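Local coordinates for protein transcriptional regulator, LacI family (Arthrobacter sp., PDB 4RKQ) that probably regulates transcription as a LacI-family repressor or activator, its periplasmic-binding-protein-like domain probably sensing a sugar or related effector, at residues S59-V64 with Q86-R91; A121-S126 with A222-D227; A184-H189 with S211-R216. All blocks are in the same frame, centred on the assembly; numbering follows the deposited sequence.

Contact 1. Residues S59-V64 with Q86-R91; sequences SGLDAV and QTVLGR
V64 projects from helix 60-67 into a notch formed by V88 and L89, a small example of how two helices pack through bumps and hollows. The bump is the methyl CG1. It stands anti to the backbone N (chi1 168°), which carries it against L89, 3.6 Å from L89 CG and with L89 CD1 almost as near. The valine stands roughly perpendicular to the leucine, so its methyl sits against the fork of L89 rather than alongside it. V88 forms the other wall, its CG1 4.1 Å from V64 CG1. The second methyl of V88 reaches one turn earlier in helix 60-67, where CG2 meets L61 CD1 at 3.9 Å; the two methyls of V88 are thus divided between V64 and L61. Just ahead of them a capping box starts the helix: D62 N donates to S59 OG, and S59 N to D62 OD2 at 2.9 Å. Helix 60-67 follows strand 47-52 and helix 82-89 follows strand 73-76, so two connecting helices of a parallel sheet meet here. V64 also touches A85, L61 reaches Y81 and Q84, and L89 packs on A68.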
loop_
_atom_site.group_PDB
_atom_site.type_symbol
_atom_site.label_atom_id
_atom_site.label_comp_id
_atom_site.label_asym_id
_atom_site.label_seq_id
_atom_site.Cartn_x
_atom_site.Cartn_y
_atom_site.Cartn_z
ATOM N N SER A 59 -1.502 -0.875 20.529
ATOM C CA SER A 59 -0.156 -1.440 20.443
ATOM C C SER A 59 -0.226 -2.843 19.772
ATOM O O SER A 59 -1.324 -3.399 19.610
ATOM C CB SER A 59 0.411 -1.621 21.851
ATOM O OG SER A 59 -0.274 -2.686 22.541
ATOM N N GLY A 60 0.929 -3.413 19.460
ATOM C CA GLY A 60 0.989 -4.790 18.980
ATOM C C GLY A 60 0.415 -5.768 19.987
ATOM O O GLY A 60 -0.146 -6.774 19.596
ATOM N N LEU A 61 0.527 -5.501 21.305
ATOM C CA LEU A 61 -0.114 -6.362 22.281
ATOM C C LEU A 61 -1.640 -6.318 22.169
ATOM O O LEU A 61 -2.307 -7.365 22.223
ATOM C CB LEU A 61 0.364 -6.031 23.713
ATOM C CG LEU A 61 -0.129 -6.864 24.852
ATOM C CD1 LEU A 61 0.357 -8.291 24.603
ATOM C CD2 LEU A 61 0.391 -6.332 26.182
ATOM N N ASP A 62 -2.210 -5.144 21.988
ATOM C CA ASP A 62 -3.648 -5.042 21.776
ATOM C C ASP A 62 -4.097 -5.860 20.531
ATOM O O ASP A 62 -5.157 -6.469 20.548
ATOM C CB ASP A 62 -4.067 -3.614 21.535
ATOM C CG ASP A 62 -3.894 -2.739 22.761
ATOM O OD1 ASP A 62 -4.283 -3.177 23.856
ATOM O OD2 ASP A 62 -3.386 -1.613 22.621
ATOM N N ALA A 63 -3.279 -5.838 19.484
ATOM C CA ALA A 63 -3.605 -6.537 18.269
ATOM C C ALA A 63 -3.671 -8.020 18.566
ATOM O O ALA A 63 -4.625 -8.682 18.202
ATOM C CB ALA A 63 -2.598 -6.241 17.171
ATOM N N VAL A 64 -2.698 -8.520 19.301
ATOM C CA VAL A 64 -2.643 -9.950 19.628
ATOM C C VAL A 64 -3.762 -10.333 20.557
ATOM O O VAL A 64 -4.388 -11.350 20.348
ATOM C CB VAL A 64 -1.292 -10.355 20.216
ATOM C CG1 VAL A 64 -1.359 -11.763 20.804
ATOM C CG2 VAL A 64 -0.219 -10.274 19.141
ATOM N N GLN A 86 3.370 -13.362 23.192
ATOM C CA GLN A 86 3.414 -14.826 23.257
ATOM C C GLN A 86 2.810 -15.316 24.563
ATOM O O GLN A 86 2.173 -16.380 24.624
ATOM C CB GLN A 86 4.833 -15.359 23.070
ATOM C CG GLN A 86 4.919 -16.884 23.018
ATOM C CD GLN A 86 4.167 -17.462 21.826
ATOM O OE1 GLN A 86 4.666 -17.487 20.696
ATOM N NE2 GLN A 86 2.928 -17.890 22.068
ATOM N N THR A 87 2.998 -14.557 25.628
ATOM C CA THR A 87 2.343 -14.912 26.909
ATOM C C THR A 87 0.814 -14.956 26.801
ATOM O O THR A 87 0.164 -15.906 27.274
ATOM C CB THR A 87 2.831 -13.981 28.058
ATOM O OG1 THR A 87 4.238 -14.153 28.176
ATOM C CG2 THR A 87 2.172 -14.309 29.379
ATOM N N VAL A 88 0.253 -13.966 26.140
ATOM C CA VAL A 88 -1.186 -13.905 25.914
ATOM C C VAL A 88 -1.583 -15.116 25.088
ATOM O O VAL A 88 -2.546 -15.835 25.403
ATOM C CB VAL A 88 -1.548 -12.589 25.176
ATOM C CG1 VAL A 88 -2.923 -12.638 24.535
ATOM C CG2 VAL A 88 -1.448 -11.386 26.117
ATOM N N LEU A 89 -0.814 -15.380 24.033
ATOM C CA LEU A 89 -1.176 -16.486 23.146
ATOM C C LEU A 89 -1.035 -17.871 23.752
ATOM O O LEU A 89 -1.630 -18.814 23.211
ATOM C CB LEU A 89 -0.369 -16.404 21.833
ATOM C CG LEU A 89 -0.921 -15.364 20.842
ATOM C CD1 LEU A 89 0.169 -14.963 19.838
ATOM C CD2 LEU A 89 -2.166 -15.807 20.078
ATOM N N GLY A 90 -0.248 -18.021 24.829
ATOM C CA GLY A 90 -0.070 -19.345 25.437
ATOM C C GLY A 90 0.757 -20.209 24.494
ATOM O O GLY A 90 1.809 -19.804 24.080
ATOM N N ARG A 91 0.247 -21.363 24.114
ATOM C CA ARG A 91 0.927 -22.286 23.176
ATOM C C ARG A 91 0.574 -22.040 21.705
ATOM O O ARG A 91 1.086 -22.721 20.786
ATOM C CB ARG A 91 0.592 -23.743 23.559
ATOM C CG ARG A 91 1.264 -24.143 24.859
ATOM C CD ARG A 91 0.721 -25.435 25.388
ATOM N NE ARG A 91 0.835 -26.521 24.399
ATOM C CZ ARG A 91 1.860 -27.353 24.275
ATOM N NH1 ARG A 91 2.903 -27.255 25.068
ATOM N NH2 ARG A 91 1.813 -28.321 23.356
#

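Contact 2. Residues A121-S126 with A222-D227; sequences AQLMDS and AVIGMD. With EDO (1,2-ethanediol), chain F.
Q122 meets I224 not with the flat amide at its end but with its methylenes, CG lying 3.9 Å from I224 CD1. CG stands anti to the backbone N (chi1 170°) and the chain then bends at chi2 (64°), which presents CB and CG to the isoleucine. The other flat group, the carboxylate of D227, lies well beyond the apolar contact and binds a molecule of 1,2-ethanediol, probably from the crystallisation liquor. Each carboxylate oxygen accepts one hydroxyl of the diol, D227 OD1 from O2 at 2.7 Å and D227 OD2 from O1 at 2.5 Å, while N27, R151 and N199 hold the same molecule. A diol gripped in this way is consistent with an effector pocket for a polyhydroxylated ligand. Replacing D227 by an alanine removes both acceptors, and the two diol hydroxyls would probably lose these mates, leaving the molecule freer to turn. L123 CD2 fits between two side chains of the strand, 3.8 Å from A222 CB and 4.0 Å from I224 CD1. L123 and I224 lie side by side, running in opposite senses. Helix 121-125 runs nearly antiparallel to strand 222-225, at 168° with axes 10.0 Å apart, as expected in an alpha/beta layer. L196 of the adjoining strand 194-197 touches L123 and I224, I131 of strand 131-136 backs L123, and V223 points away to pack against helix 200-212.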
loop_
_atom_site.group_PDB
_atom_site.type_symbol
_atom_site.label_atom_id
_atom_site.label_comp_id
_atom_site.label_asym_id
_atom_site.label_seq_id
_atom_site.Cartn_x
_atom_site.Cartn_y
_atom_site.Cartn_z
ATOM N N ALA A 121 29.047 -0.162 0.238
ATOM C CA ALA A 121 29.970 -0.560 -0.823
ATOM C C ALA A 121 29.607 0.045 -2.144
ATOM O O ALA A 121 30.490 0.406 -2.924
ATOM C CB ALA A 121 30.025 -2.060 -0.951
ATOM N N GLN A 122 28.308 0.140 -2.410
ATOM C CA GLN A 122 27.857 0.695 -3.667
ATOM C C GLN A 122 28.246 2.140 -3.751
ATOM O O GLN A 122 28.692 2.612 -4.802
ATOM C CB GLN A 122 26.334 0.563 -3.842
ATOM C CG GLN A 122 25.787 1.354 -5.027
ATOM C CD GLN A 122 26.310 0.871 -6.374
ATOM O OE1 GLN A 122 26.566 -0.317 -6.561
ATOM N NE2 GLN A 122 26.434 1.795 -7.328
ATOM N N LEU A 123 28.062 2.866 -2.658
ATOM C CA LEU A 123 28.400 4.297 -2.657
ATOM C C LEU A 123 29.927 4.502 -2.759
ATOM O O LEU A 123 30.404 5.376 -3.492
ATOM C CB LEU A 123 27.835 4.987 -1.436
ATOM C CG LEU A 123 26.297 4.996 -1.392
ATOM C CD1 LEU A 123 25.803 5.781 -0.195
ATOM C CD2 LEU A 123 25.694 5.582 -2.654
ATOM N N MET A 124 30.691 3.660 -2.077
ATOM C CA MET A 124 32.157 3.716 -2.190
ATOM C C MET A 124 32.628 3.440 -3.608
ATOM O O MET A 124 33.483 4.152 -4.123
ATOM C CB MET A 124 32.821 2.724 -1.243
ATOM C CG MET A 124 32.616 3.022 0.217
ATOM S SD MET A 124 33.216 4.585 0.861
ATOM C CE MET A 124 31.859 5.684 0.806
ATOM N N ASP A 125 32.058 2.421 -4.245
ATOM C CA ASP A 125 32.414 2.078 -5.618
ATOM C C ASP A 125 32.213 3.248 -6.553
ATOM O O ASP A 125 33.001 3.442 -7.458
ATOM C CB ASP A 125 31.595 0.892 -6.145
ATOM C CG ASP A 125 31.893 -0.408 -5.405
ATOM O OD1 ASP A 125 32.810 -0.440 -4.542
ATOM O OD2 ASP A 125 31.184 -1.400 -5.678
ATOM N N SER A 126 31.159 4.028 -6.329
ATOM C CA SER A 126 30.872 5.188 -7.169
ATOM C C SER A 126 31.569 6.429 -6.638
ATOM O O SER A 126 31.299 7.549 -7.092
ATOM C CB SER A 126 29.367 5.417 -7.243
ATOM O OG SER A 126 28.737 4.230 -7.670
ATOM N N ALA A 222 23.440 10.062 -5.377
ATOM C CA ALA A 222 22.901 8.734 -5.413
ATOM C C ALA A 222 21.907 8.553 -4.249
ATOM O O ALA A 222 22.015 9.205 -3.216
ATOM C CB ALA A 222 24.029 7.721 -5.326
ATOM N N VAL A 223 20.930 7.673 -4.426
ATOM C CA VAL A 223 19.982 7.376 -3.352
ATOM C C VAL A 223 19.781 5.863 -3.303
ATOM O O VAL A 223 19.600 5.192 -4.363
ATOM C CB VAL A 223 18.635 8.109 -3.519
ATOM C CG1 VAL A 223 17.649 7.760 -2.393
ATOM C CG2 VAL A 223 18.812 9.612 -3.569
ATOM N N ILE A 224 19.888 5.317 -2.090
ATOM C CA ILE A 224 19.593 3.931 -1.853
ATOM C C ILE A 224 18.586 3.763 -0.707
ATOM O O ILE A 224 18.743 4.316 0.369
ATOM C CB ILE A 224 20.855 3.105 -1.523
ATOM C CG1 ILE A 224 21.921 3.257 -2.620
ATOM C CG2 ILE A 224 20.483 1.629 -1.401
ATOM C CD1 ILE A 224 23.208 2.516 -2.326
ATOM N N GLY A 225 17.547 2.974 -0.951
ATOM C CA GLY A 225 16.577 2.691 0.099
ATOM C C GLY A 225 16.711 1.301 0.687
ATOM O O GLY A 225 17.750 0.663 0.584
ATOM N N MET A 226 15.635 0.849 1.318
ATOM C CA MET A 226 15.519 -0.492 1.849
ATOM C C MET A 226 14.031 -0.884 1.864
ATOM O O MET A 226 13.168 -0.114 2.299
ATOM C CB MET A 226 16.143 -0.603 3.276
ATOM C CG MET A 226 15.752 -1.876 4.055
ATOM S SD MET A 226 16.713 -2.161 5.580
ATOM C CE MET A 226 18.307 -2.616 4.898
ATOM N N ASP A 227 13.768 -2.073 1.343
ATOM C CA ASP A 227 12.502 -2.800 1.495
ATOM C C ASP A 227 12.145 -3.500 0.178
ATOM O O ASP A 227 11.689 -4.630 0.173
ATOM C CB ASP A 227 11.311 -1.918 1.941
ATOM C CG ASP A 227 11.268 -1.625 3.440
ATOM O OD1 ASP A 227 12.002 -2.259 4.244
ATOM O OD2 ASP A 227 10.451 -0.739 3.838
HETATM C C1 EDO F . 9.618 -0.834 7.391
HETATM O O1 EDO F . 9.532 -0.152 6.126
HETATM C C2 EDO F . 10.256 -2.197 7.240
HETATM O O2 EDO F . 11.610 -1.945 6.846
#

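Contact 3. Residues A184-H189 with S211-R216; sequences AFLREH and SGSGRR
L186 reaches from the last turn of helix 175-188 to the guanidinium of R215, and each carbon of its side chain finds something there. CB comes first, 3.8 Å from R215 NH1. The branch carbon CG, set anti to the carbonyl carbon (chi1 -68°), lies 4.1 Å from R215 NE. Of the two methyls, CD1 lies 4.0 Å from R215 NE and also reaches S213 OG at 4.2 Å, whereas CD2 lies over one face of the guanidinium, displaced from the centre of the group and 3.8 Å from R215 NE. The hydroxyl of S213 is engaged elsewhere, with A209 O of its own helix. R215 is extended from CG to NE and runs beside the leucine in the opposite sense, so aliphatic chain and flat cation lie alongside one another. This is the join between two successive helices on one face of a Rossmann-like parallel sheet, both reaching it at their C-terminal ends. The second helix closes with a Schellman motif at G214, whose positive phi (76°) turns the chain and brings R215 back toward L186. NH1 of R215 also approaches L186 O at 3.1 Å, but at too poor an angle for a hydrogen bond; the positive charge may nonetheless be favoured beside the carbonyls of a helix end. NE is buried without a polar partner, and NH2 makes a weak bond to P190 O. L210 of helix 200-212 touches both L186 and R215, while F185, one residue earlier than L186, packs on S167 and I169 of strand 166-171.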
loop_
_atom_site.group_PDB
_atom_site.type_symbol
_atom_site.label_atom_id
_atom_site.label_comp_id
_atom_site.label_asym_id
_atom_site.label_seq_id
_atom_site.Cartn_x
_atom_site.Cartn_y
_atom_site.Cartn_z
ATOM N N ALA A 184 16.132 20.487 4.235
ATOM C CA ALA A 184 16.786 21.361 5.228
ATOM C C ALA A 184 18.269 21.073 5.281
ATOM O O ALA A 184 19.095 21.976 5.250
ATOM C CB ALA A 184 16.180 21.174 6.607
ATOM N N PHE A 185 18.593 19.789 5.333
ATOM C CA PHE A 185 19.965 19.328 5.331
ATOM C C PHE A 185 20.746 19.706 4.076
ATOM O O PHE A 185 21.894 20.114 4.178
ATOM C CB PHE A 185 19.985 17.815 5.475
ATOM C CG PHE A 185 21.360 17.237 5.553
ATOM C CD1 PHE A 185 22.050 17.227 6.744
ATOM C CD2 PHE A 185 21.949 16.707 4.443
ATOM C CE1 PHE A 185 23.315 16.704 6.813
ATOM C CE2 PHE A 185 23.210 16.174 4.493
ATOM C CZ PHE A 185 23.889 16.157 5.687
ATOM N N LEU A 186 20.149 19.515 2.898
ATOM C CA LEU A 186 20.795 19.862 1.625
ATOM C C LEU A 186 21.072 21.385 1.453
ATOM O O LEU A 186 22.057 21.735 0.830
ATOM C CB LEU A 186 19.973 19.347 0.444
ATOM C CG LEU A 186 19.935 17.823 0.300
ATOM C CD1 LEU A 186 18.792 17.421 -0.612
ATOM C CD2 LEU A 186 21.254 17.275 -0.227
ATOM N N ARG A 187 20.212 22.260 1.997
ATOM C CA ARG A 187 20.512 23.722 2.111
ATOM C C ARG A 187 21.851 23.953 2.810
ATOM O O ARG A 187 22.672 24.727 2.355
ATOM C CB ARG A 187 19.400 24.498 2.878
ATOM C CG ARG A 187 18.589 25.466 2.015
ATOM C CD ARG A 187 17.091 25.215 2.103
ATOM N NE ARG A 187 16.532 25.548 3.408
ATOM C CZ ARG A 187 15.426 25.007 3.931
ATOM N NH1 ARG A 187 15.026 25.392 5.131
ATOM N NH2 ARG A 187 14.715 24.082 3.286
ATOM N N GLU A 188 22.054 23.248 3.912
ATOM C CA GLU A 188 23.268 23.334 4.688
ATOM C C GLU A 188 24.425 22.520 4.126
ATOM O O GLU A 188 25.559 22.917 4.279
ATOM C CB GLU A 188 22.984 22.926 6.130
ATOM C CG GLU A 188 22.243 23.995 6.924
ATOM C CD GLU A 188 22.663 24.046 8.387
ATOM O OE1 GLU A 188 22.954 25.155 8.888
ATOM O OE2 GLU A 188 22.717 22.977 9.033
ATOM N N HIS A 189 24.152 21.391 3.476
ATOM C CA HIS A 189 25.212 20.520 2.974
ATOM C C HIS A 189 25.060 20.212 1.479
ATOM O O HIS A 189 24.805 19.088 1.088
ATOM C CB HIS A 189 25.303 19.243 3.820
ATOM C CG HIS A 189 25.640 19.490 5.262
ATOM N ND1 HIS A 189 26.925 19.405 5.754
ATOM C CD2 HIS A 189 24.861 19.839 6.313
ATOM C CE1 HIS A 189 26.920 19.674 7.048
ATOM N NE2 HIS A 189 25.680 19.941 7.410
ATOM N N SER A 211 15.175 16.612 -6.071
ATOM C CA SER A 211 14.587 17.183 -7.299
ATOM C C SER A 211 14.224 18.669 -7.047
ATOM O O SER A 211 14.594 19.549 -7.803
ATOM C CB SER A 211 13.348 16.363 -7.696
ATOM O OG SER A 211 12.791 16.796 -8.925
ATOM N N GLY A 212 13.573 18.935 -5.927
ATOM C CA GLY A 212 13.305 20.306 -5.487
ATOM C C GLY A 212 14.525 21.196 -5.329
ATOM O O GLY A 212 14.413 22.410 -5.374
ATOM N N SER A 213 15.683 20.598 -5.103
ATOM C CA SER A 213 16.917 21.341 -4.849
ATOM C C SER A 213 17.745 21.489 -6.114
ATOM O O SER A 213 18.846 21.988 -6.073
ATOM C CB SER A 213 17.752 20.595 -3.789
ATOM O OG SER A 213 17.172 20.756 -2.513
ATOM N N GLY A 214 17.252 20.972 -7.223
ATOM C CA GLY A 214 17.971 21.044 -8.472
ATOM C C GLY A 214 19.110 20.080 -8.571
ATOM O O GLY A 214 20.009 20.296 -9.383
ATOM N N ARG A 215 19.086 19.003 -7.779
ATOM C CA ARG A 215 20.126 17.969 -7.894
ATOM C C ARG A 215 19.711 16.766 -8.683
ATOM O O ARG A 215 18.689 16.150 -8.411
ATOM C CB ARG A 215 20.635 17.528 -6.520
ATOM C CG ARG A 215 21.148 18.680 -5.646
ATOM C CD ARG A 215 21.031 18.314 -4.174
ATOM N NE ARG A 215 20.990 19.485 -3.307
ATOM C CZ ARG A 215 22.035 20.248 -3.007
ATOM N NH1 ARG A 215 21.858 21.301 -2.213
ATOM N NH2 ARG A 215 23.241 19.992 -3.509
ATOM N N ARG A 216 20.532 16.413 -9.663
ATOM C CA ARG A 216 20.245 15.253 -10.464
ATOM C C ARG A 216 20.510 13.992 -9.662
ATOM O O ARG A 216 21.493 13.925 -8.915
ATOM C CB ARG A 216 21.104 15.236 -11.710
ATOM C CG ARG A 216 20.800 16.386 -12.649
ATOM C CD ARG A 216 21.832 16.451 -13.758
ATOM N NE ARG A 216 23.184 16.623 -13.217
ATOM C CZ ARG A 216 24.294 16.192 -13.809
ATOM N NH1 ARG A 216 24.251 15.569 -14.979
ATOM N NH2 ARG A 216 25.465 16.378 -13.226
#

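Overall arrangement
Along the chain contact 1 closes before contact 2 opens, and contact 3 is nested inside the loop that contact 2 closes. Contact 1 lies in one lobe, among the helices joining strands 47-52, 73-76 and 94-97, its centre about 38 Å from that of contact 2 and about 44 Å from that of contact 3. Contacts 2 and 3, centres about 18 Å apart, share the other lobe; helix 200-212 of contact 3 leads on to strand 222-225 of contact 2. Contact 2 packs helix 112-125 on one face of the sheet, while contact 3 joins two helices on the other. Two such lobes, as in periplasmic-binding-protein-like folds, enclose an effector cleft, consistent with the diol held at D227.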